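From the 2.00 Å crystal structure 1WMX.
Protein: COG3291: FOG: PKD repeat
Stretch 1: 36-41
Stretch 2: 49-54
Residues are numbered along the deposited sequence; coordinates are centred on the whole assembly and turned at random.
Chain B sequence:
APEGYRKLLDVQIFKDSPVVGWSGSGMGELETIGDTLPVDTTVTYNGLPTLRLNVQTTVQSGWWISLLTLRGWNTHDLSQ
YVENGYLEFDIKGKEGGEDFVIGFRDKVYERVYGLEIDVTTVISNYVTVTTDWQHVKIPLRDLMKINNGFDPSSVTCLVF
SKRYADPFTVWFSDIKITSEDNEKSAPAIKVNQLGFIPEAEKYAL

Stretch 1 (36-41) TLPVDT
Stretch 2 (49-54) PTLRLN

Residues 49-54 form a continuous strand, part of a longer one that begins before Pro-49 and runs on past Asn-54. Against it, residues 36-41 contribute a short strand at Val-39 and Asp-40, preceded by an extended loop; at Thr-41 (phi/psi -99/-6°) the chain turns a corner. The two segments run antiparallel, their end-to-end directions 145° apart. Pro-38 lies opposite Arg-52 (CA to CA 5.8 Å), Val-39 opposite Leu-51 (4.8 Å), Asp-40 opposite Thr-50 (5.1 Å) and Thr-41 opposite Pro-49 (4.7 Å). Backbone torsions are extended throughout the pairing, from -76/150° at Pro-38 through -100/119° at Val-39 to -84/120° at Asp-40, facing -115/169° at Thr-50, -100/120° at Leu-51 and -95/120° at Arg-52.

Asp-40 and Thr-50 make the hydrogen-bonded pair: Asp-40 N donates to Thr-50 O at 2.8 Å, and Thr-50 N to Asp-40 O at 3.0 Å. Val-39 and Leu-51 form the adjoining non-hydrogen-bonded pair, where Val-39 CA approaches Thr-50 O at 3.5 Å in a CA-H...O contact. Beyond it, Arg-52 N donates to Pro-38 O at 3.2 Å, nearly straight at 166°. Pro-38 has no amide hydrogen to donate in return, but its carbonyl O accepts this bond.

Val-39 and Leu-51 project from one face of the sheet. Val-39 (chi1 t) places CG1 3.7 Å from Pro-49 CB, and its CG2 4.3 Å from Leu-51 CD1. Leu-51 (chi1 t, chi2 p) bends its end toward the partner segment, so that CD1 also lies 3.6 Å from Leu-37 CB. Leu-37 points toward the strand with off-well torsions (-99°, 34°); its CD1 reaches Leu-53 CD1 at 4.4 Å, although the CA-to-CB bond of Leu-53 (t, p) points away. These buried leucines supply apolar packing beside the backbone ladder.

Asp-40 and Thr-50 occupy the other face, with Asp-40 CB 3.6 Å from Thr-50 OG1 (Thr-50 chi1 p). Arg-52 leaves its backbone sideways, but its long chain (t, t, m, chi4 144°) returns toward the partner. Its NE makes a salt bridge to Asp-40 OD1 (chi1 t) at 3.3 Å, a weak hydrogen bond, with the carboxylate at the guanidinium edge. Buried Asp-40 thus has a charged partner, while Arg-52 NH1 lies 3.6 Å from Pro-38 CG and is hydrogen-bonded elsewhere in the structure. Arg-52 has the largest area covered by the opposing stretch, 113 Å², within a total of 563 Å² summed over both sides.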

# COMPACT_ATOMS: atom_id res chain seq x y z
N THR B 36 -13.08 -12.79 3.58
CA THR B 36 -13.75 -11.58 3.15
C THR B 36 -14.72 -11.13 4.25
O THR B 36 -14.91 -11.82 5.24
CB THR B 36 -14.48 -11.75 1.77
OG1 THR B 36 -14.95 -10.47 1.33
CG2 THR B 36 -15.65 -12.71 1.88
N LEU B 37 -15.33 -9.96 4.07
CA LEU B 37 -16.25 -9.44 5.06
C LEU B 37 -17.54 -10.25 5.18
O LEU B 37 -18.13 -10.68 4.19
CB LEU B 37 -16.57 -7.98 4.75
CG LEU B 37 -15.82 -6.89 5.54
CD1 LEU B 37 -14.39 -7.32 5.86
CD2 LEU B 37 -15.83 -5.61 4.72
N PRO B 38 -17.99 -10.48 6.42
CA PRO B 38 -19.23 -11.25 6.60
C PRO B 38 -20.45 -10.37 6.29
O PRO B 38 -20.41 -9.16 6.46
CB PRO B 38 -19.17 -11.65 8.07
CG PRO B 38 -18.48 -10.47 8.71
CD PRO B 38 -17.38 -10.12 7.72
N VAL B 39 -21.52 -11.00 5.81
CA VAL B 39 -22.75 -10.28 5.49
C VAL B 39 -23.73 -10.48 6.65
O VAL B 39 -24.11 -11.61 6.98
CB VAL B 39 -23.39 -10.78 4.17
CG1 VAL B 39 -24.70 -10.05 3.89
CG2 VAL B 39 -22.42 -10.56 3.02
N ASP B 40 -24.11 -9.37 7.27
CA ASP B 40 -25.02 -9.39 8.40
C ASP B 40 -26.46 -9.43 7.92
O ASP B 40 -26.93 -8.54 7.22
CB ASP B 40 -24.76 -8.16 9.27
CG ASP B 40 -25.12 -8.38 10.72
OD1 ASP B 40 -24.54 -7.70 11.59
OD2 ASP B 40 -25.99 -9.25 10.98
N THR B 41 -27.16 -10.49 8.31
CA THR B 41 -28.55 -10.67 7.92
C THR B 41 -29.49 -10.24 9.03
O THR B 41 -30.71 -10.20 8.85
CB THR B 41 -28.81 -12.14 7.55
OG1 THR B 41 -30.13 -12.27 7.03
CG2 THR B 41 -28.68 -13.03 8.78
N PRO B 49 -29.62 -6.95 3.73
CA PRO B 49 -28.55 -7.24 4.68
C PRO B 49 -27.41 -6.24 4.52
O PRO B 49 -27.28 -5.59 3.48
CB PRO B 49 -28.15 -8.67 4.32
CG PRO B 49 -28.45 -8.75 2.86
CD PRO B 49 -29.80 -8.05 2.78
N THR B 50 -26.58 -6.12 5.55
CA THR B 50 -25.48 -5.18 5.50
C THR B 50 -24.11 -5.85 5.52
O THR B 50 -23.99 -7.05 5.76
CB THR B 50 -25.61 -4.20 6.66
OG1 THR B 50 -25.52 -4.91 7.89
CG2 THR B 50 -26.96 -3.48 6.60
N LEU B 51 -23.08 -5.06 5.25
CA LEU B 51 -21.71 -5.56 5.25
C LEU B 51 -21.08 -5.16 6.59
O LEU B 51 -20.99 -3.98 6.91
CB LEU B 51 -20.95 -4.95 4.08
CG LEU B 51 -19.62 -5.60 3.72
CD1 LEU B 51 -19.83 -7.09 3.42
CD2 LEU B 51 -19.03 -4.87 2.53
N ARG B 52 -20.66 -6.15 7.37
CA ARG B 52 -20.07 -5.91 8.69
C ARG B 52 -18.55 -5.83 8.75
O ARG B 52 -17.85 -6.80 8.41
CB ARG B 52 -20.55 -6.99 9.67
CG ARG B 52 -20.05 -6.82 11.13
CD ARG B 52 -20.14 -8.16 11.89
NE ARG B 52 -21.40 -8.81 11.60
CZ ARG B 52 -21.58 -10.12 11.46
NH1 ARG B 52 -20.57 -10.97 11.60
NH2 ARG B 52 -22.79 -10.57 11.13
N LEU B 53 -18.04 -4.68 9.19
CA LEU B 53 -16.60 -4.47 9.36
C LEU B 53 -16.41 -4.56 10.87
O LEU B 53 -16.64 -3.59 11.61
CB LEU B 53 -16.19 -3.09 8.84
CG LEU B 53 -14.72 -2.70 9.02
CD1 LEU B 53 -13.84 -3.67 8.26
CD2 LEU B 53 -14.50 -1.27 8.53
N ASN B 54 -15.96 -5.72 11.34
CA ASN B 54 -15.83 -5.97 12.76
C ASN B 54 -14.43 -6.28 13.30
O ASN B 54 -13.91 -7.39 13.13
CB ASN B 54 -16.79 -7.11 13.13
CG ASN B 54 -16.82 -7.40 14.61
OD1 ASN B 54 -17.17 -8.51 15.01
ND2 ASN B 54 -16.47 -6.42 15.43